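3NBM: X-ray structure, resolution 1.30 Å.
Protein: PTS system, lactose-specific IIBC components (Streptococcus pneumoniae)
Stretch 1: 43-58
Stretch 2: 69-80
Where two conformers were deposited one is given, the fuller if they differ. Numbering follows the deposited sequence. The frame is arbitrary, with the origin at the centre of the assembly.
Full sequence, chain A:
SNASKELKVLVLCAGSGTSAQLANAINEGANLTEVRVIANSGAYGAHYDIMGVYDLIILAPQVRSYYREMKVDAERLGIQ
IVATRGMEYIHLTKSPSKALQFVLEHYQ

Stretch 1 43-58: AYGAHYDIMGVYDLII
Stretch 2, residues 69-80: EMKVDAERLGIQ

Selenomethionine Met70, on a helix that begins earlier in the chain, lies at the apolar centre. Its chi1 and chi2 are t, with chi3 near -95°. Buried Met70 and Ile57 both point toward the other stretch, so their apolar ends pack together. Met70 SE sits 3.7 Å from Ile57 CG2, and Met70 CE reaches Tyr44 CE2 at 3.7 Å and His47 CD2 at 3.2 Å. Met70 SE also lies 5.5 Å from the Tyr44 ring centroid, at the ring edge.

Selenomethionine Met51 (p, t, m) points toward stretch 2. Met51 CE is 4.3 Å from Met70 CE, 4.5 Å from Ala74 CB and 3.8 Å from Ile79 CD1. Ile79 (m, t) has CA-to-CB sideways, but its end turns inward, with Ile79 CG2 3.8 Å from Ile57 CG1. Ile57 is also m, t.

Residues 51-53 form a 3-10 segment. Gly52 CA lies 3.4 Å from Leu77 CD2; a CB on Gly52 would clash with that methyl.

Beyond this, Leu56 to Ile58 are strand and lie parallel to Gln80, reached through the extended Ile79; Asp55, at -96/-34, is not extended. Leu56 pairs with Gln80, their CA atoms 4.6 Å apart and their side chains on the same sheet face. Gln80 N donates to Asp55 O at 3.0 Å, and Ile57 N donates to Gln80 O at 2.9 Å. Gln80 thus bonds to the residues flanking Leu56, as a parallel bridge requires.

At the other end, a type II turn spans Ala43 to Ala46. His47 is p in chi1. Gly45 N donates to His47 ND1 at 3.0 Å, and His47 NE2 bonds to water. One water joins Tyr44 OH (2.9 Å), His47 NE2 (2.8 Å) and Asp73 OD2 (2.7 Å). Another joins Tyr44 OH (2.7 Å), Tyr48 OH (2.7 Å) and Glu69 OE2 (2.6 Å). Both waters donate to the carboxylates. Tyr44 is t, Tyr48 and Asp73 m, Glu69 p in chi1.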

# COMPACT_ATOMS: atom_id res chain seq x y z
N ALA A 43 -1.05 6.88 -8.59
CA ALA A 43 -1.96 7.96 -8.23
C ALA A 43 -3.40 7.44 -8.07
O ALA A 43 -3.87 6.67 -8.91
CB ALA A 43 -1.94 9.08 -9.31
N TYR A 44 -4.08 7.89 -7.03
CA TYR A 44 -5.50 7.58 -6.86
C TYR A 44 -6.26 8.18 -8.03
O TYR A 44 -6.16 9.37 -8.31
CB TYR A 44 -6.01 8.12 -5.51
CG TYR A 44 -7.35 7.56 -5.12
CD1 TYR A 44 -8.55 8.06 -5.62
CD2 TYR A 44 -7.43 6.45 -4.30
CE1 TYR A 44 -9.77 7.47 -5.31
CE2 TYR A 44 -8.63 5.89 -3.97
CZ TYR A 44 -9.80 6.38 -4.49
OH TYR A 44 -10.99 5.75 -4.15
N GLY A 45 -7.02 7.35 -8.70
CA GLY A 45 -7.71 7.71 -9.93
C GLY A 45 -7.21 6.98 -11.17
O GLY A 45 -7.93 6.91 -12.16
N ALA A 46 -5.99 6.43 -11.12
CA ALA A 46 -5.45 5.58 -12.19
C ALA A 46 -5.59 4.11 -11.85
O ALA A 46 -5.12 3.25 -12.58
CB ALA A 46 -3.97 5.90 -12.47
N HIS A 47 -6.32 3.80 -10.76
CA HIS A 47 -6.31 2.47 -10.17
C HIS A 47 -7.56 1.63 -10.43
O HIS A 47 -7.60 0.47 -10.04
CB HIS A 47 -6.09 2.58 -8.67
CG HIS A 47 -7.27 3.18 -7.99
ND1 HIS A 47 -7.59 4.51 -8.07
CD2 HIS A 47 -8.28 2.58 -7.32
CE1 HIS A 47 -8.72 4.72 -7.43
NE2 HIS A 47 -9.16 3.56 -6.97
N TYR A 48 -8.61 2.20 -11.02
CA TYR A 48 -9.90 1.52 -11.01
C TYR A 48 -9.90 0.20 -11.75
O TYR A 48 -10.62 -0.69 -11.34
CB TYR A 48 -10.99 2.45 -11.55
CG TYR A 48 -11.26 3.63 -10.67
CD1 TYR A 48 -11.78 3.47 -9.41
CD2 TYR A 48 -11.03 4.92 -11.12
CE1 TYR A 48 -12.05 4.55 -8.61
CE2 TYR A 48 -11.28 6.03 -10.31
CZ TYR A 48 -11.81 5.83 -9.07
OH TYR A 48 -12.09 6.87 -8.24
N ASP A 49 -9.10 0.07 -12.80
CA ASP A 49 -9.05 -1.19 -13.54
C ASP A 49 -7.95 -2.11 -13.07
O ASP A 49 -8.05 -3.32 -13.29
CB ASP A 49 -8.86 -0.95 -15.03
CG ASP A 49 -10.09 -0.35 -15.69
OD1 ASP A 49 -11.23 -0.81 -15.44
OD2 ASP A 49 -9.91 0.59 -16.45
N ILE A 50 -6.88 -1.59 -12.48
CA ILE A 50 -5.76 -2.40 -12.03
C ILE A 50 -5.90 -2.87 -10.60
O ILE A 50 -5.16 -3.74 -10.17
CB ILE A 50 -4.39 -1.70 -12.19
CG1 ILE A 50 -4.28 -0.39 -11.38
CG2 ILE A 50 -4.10 -1.43 -13.67
CD1 ILE A 50 -2.87 0.15 -11.24
N MSE A 51 -6.85 -2.31 -9.85
CA MSE A 51 -6.88 -2.62 -8.43
C MSE A 51 -7.09 -4.12 -8.17
O MSE A 51 -6.61 -4.65 -7.17
CB MSE A 51 -7.90 -1.74 -7.69
CG MSE A 51 -9.31 -1.87 -8.15
SE MSE A 51 -10.52 -0.65 -7.17
CE MSE A 51 -10.39 -1.41 -5.43
N GLY A 52 -7.82 -4.82 -9.04
CA GLY A 52 -8.02 -6.24 -8.88
C GLY A 52 -6.81 -7.12 -9.00
O GLY A 52 -6.84 -8.28 -8.61
N VAL A 53 -5.71 -6.57 -9.51
CA VAL A 53 -4.44 -7.28 -9.58
C VAL A 53 -3.82 -7.41 -8.18
O VAL A 53 -2.96 -8.26 -7.95
CB VAL A 53 -3.43 -6.48 -10.54
CG1 VAL A 53 -1.97 -6.94 -10.41
CG2 VAL A 53 -3.95 -6.51 -11.99
N TYR A 54 -4.21 -6.52 -7.27
CA TYR A 54 -3.53 -6.38 -5.99
C TYR A 54 -4.29 -7.07 -4.87
O TYR A 54 -5.50 -7.24 -4.90
CB TYR A 54 -3.28 -4.88 -5.70
CG TYR A 54 -2.24 -4.33 -6.63
CD1 TYR A 54 -0.92 -4.46 -6.33
CD2 TYR A 54 -2.56 -3.75 -7.85
CE1 TYR A 54 0.06 -4.05 -7.19
CE2 TYR A 54 -1.57 -3.34 -8.73
CZ TYR A 54 -0.26 -3.48 -8.38
OH TYR A 54 0.75 -3.09 -9.26
N ASP A 55 -3.54 -7.45 -3.84
CA ASP A 55 -4.07 -8.08 -2.64
C ASP A 55 -4.32 -7.08 -1.51
O ASP A 55 -5.24 -7.25 -0.71
CB ASP A 55 -3.11 -9.15 -2.16
CG ASP A 55 -2.82 -10.18 -3.24
OD1 ASP A 55 -3.80 -10.79 -3.75
OD2 ASP A 55 -1.65 -10.35 -3.61
N LEU A 56 -3.48 -6.06 -1.42
CA LEU A 56 -3.51 -5.03 -0.38
C LEU A 56 -3.28 -3.70 -1.04
O LEU A 56 -2.34 -3.56 -1.81
CB LEU A 56 -2.40 -5.29 0.68
CG LEU A 56 -2.23 -4.22 1.77
CD1 LEU A 56 -3.46 -4.10 2.67
CD2 LEU A 56 -0.96 -4.49 2.58
N ILE A 57 -4.14 -2.72 -0.74
CA ILE A 57 -3.96 -1.35 -1.21
C ILE A 57 -3.83 -0.49 0.03
O ILE A 57 -4.64 -0.55 0.95
CB ILE A 57 -5.10 -0.88 -2.14
CG1 ILE A 57 -5.22 -1.87 -3.32
CG2 ILE A 57 -4.84 0.55 -2.61
CD1 ILE A 57 -6.32 -1.62 -4.27
N ILE A 58 -2.79 0.33 0.03
CA ILE A 58 -2.49 1.25 1.12
C ILE A 58 -2.64 2.70 0.62
O ILE A 58 -2.03 3.09 -0.37
CB ILE A 58 -1.02 1.09 1.63
CG1 ILE A 58 -0.75 -0.36 2.09
CG2 ILE A 58 -0.71 2.12 2.75
CD1 ILE A 58 0.71 -0.71 2.31
N GLU A 69 -14.99 4.98 0.20
CA GLU A 69 -15.39 4.62 -1.14
C GLU A 69 -14.51 3.50 -1.69
O GLU A 69 -15.01 2.62 -2.38
CB GLU A 69 -15.50 5.82 -2.08
CG GLU A 69 -14.24 6.44 -2.46
CD GLU A 69 -14.41 7.88 -2.97
OE1 GLU A 69 -14.80 8.73 -2.19
OE2 GLU A 69 -14.14 8.15 -4.13
N MSE A 70 -13.21 3.53 -1.39
CA MSE A 70 -12.35 2.47 -1.82
C MSE A 70 -12.73 1.13 -1.16
O MSE A 70 -12.68 0.10 -1.83
CB MSE A 70 -10.91 2.84 -1.54
CG MSE A 70 -10.03 1.70 -1.84
SE MSE A 70 -8.22 2.12 -2.27
CE MSE A 70 -8.41 2.16 -4.10
N LYS A 71 -13.15 1.17 0.11
CA LYS A 71 -13.63 -0.09 0.74
C LYS A 71 -14.81 -0.66 0.00
O LYS A 71 -14.91 -1.88 -0.18
CB LYS A 71 -14.02 0.07 2.21
CG LYS A 71 -12.85 0.21 3.14
CD LYS A 71 -12.18 -1.12 3.43
CE LYS A 71 -13.03 -2.02 4.33
NZ LYS A 71 -12.50 -3.43 4.29
N VAL A 72 -15.74 0.20 -0.45
CA VAL A 72 -16.86 -0.30 -1.23
C VAL A 72 -16.36 -0.90 -2.54
O VAL A 72 -16.75 -2.00 -2.91
CB VAL A 72 -17.94 0.78 -1.45
CG1 VAL A 72 -19.06 0.22 -2.34
CG2 VAL A 72 -18.53 1.22 -0.14
N ASP A 73 -15.45 -0.23 -3.22
CA ASP A 73 -14.87 -0.75 -4.48
C ASP A 73 -14.16 -2.08 -4.26
O ASP A 73 -14.20 -2.98 -5.16
CB ASP A 73 -13.89 0.25 -5.07
CG ASP A 73 -14.56 1.50 -5.55
OD1 ASP A 73 -15.78 1.46 -5.82
OD2 ASP A 73 -13.87 2.54 -5.69
N ALA A 74 -13.55 -2.27 -3.10
CA ALA A 74 -12.81 -3.49 -2.79
C ALA A 74 -13.75 -4.66 -2.45
O ALA A 74 -13.28 -5.81 -2.40
CB ALA A 74 -11.86 -3.24 -1.62
N GLU A 75 -15.04 -4.41 -2.19
CA GLU A 75 -15.86 -5.46 -1.61
C GLU A 75 -16.11 -6.63 -2.57
O GLU A 75 -16.22 -7.74 -2.10
CB GLU A 75 -17.14 -4.89 -0.96
CG GLU A 75 -18.18 -4.35 -1.92
CD GLU A 75 -19.32 -3.60 -1.23
OE1 GLU A 75 -20.42 -3.58 -1.82
OE2 GLU A 75 -19.12 -3.04 -0.12
N ARG A 76 -16.18 -6.40 -3.88
CA ARG A 76 -16.40 -7.49 -4.84
C ARG A 76 -15.22 -8.36 -5.01
O ARG A 76 -15.36 -9.49 -5.44
CB ARG A 76 -16.80 -6.91 -6.22
N LEU A 77 -14.04 -7.85 -4.71
CA LEU A 77 -12.87 -8.69 -4.92
C LEU A 77 -12.23 -9.16 -3.64
O LEU A 77 -11.38 -10.04 -3.66
CB LEU A 77 -11.87 -8.02 -5.85
CG LEU A 77 -12.12 -8.30 -7.34
CD1 LEU A 77 -13.27 -7.49 -7.93
CD2 LEU A 77 -10.87 -7.98 -8.07
N GLY A 78 -12.70 -8.69 -2.49
CA GLY A 78 -12.10 -9.10 -1.22
C GLY A 78 -10.68 -8.56 -1.00
O GLY A 78 -9.91 -9.19 -0.26
N ILE A 79 -10.31 -7.46 -1.67
CA ILE A 79 -8.98 -6.81 -1.55
C ILE A 79 -8.91 -6.20 -0.13
O ILE A 79 -9.90 -5.67 0.38
CB ILE A 79 -8.82 -5.63 -2.64
CG1 ILE A 79 -8.98 -6.12 -4.09
CG2 ILE A 79 -7.45 -4.89 -2.52
CD1 ILE A 79 -9.16 -4.96 -5.14
N GLN A 80 -7.75 -6.26 0.53
CA GLN A 80 -7.57 -5.57 1.80
C GLN A 80 -7.21 -4.11 1.52
O GLN A 80 -6.42 -3.84 0.64
CB GLN A 80 -6.46 -6.23 2.61
CG GLN A 80 -6.77 -7.63 3.07
CD GLN A 80 -7.97 -7.68 3.96
OE1 GLN A 80 -8.12 -6.86 4.88
NE2 GLN A 80 -8.87 -8.60 3.67
O HOH W 1 -11.32 3.11 -5.22
O HOH W 2 -13.08 6.37 -5.74
O HOH W 3 -6.91 -9.71 -0.67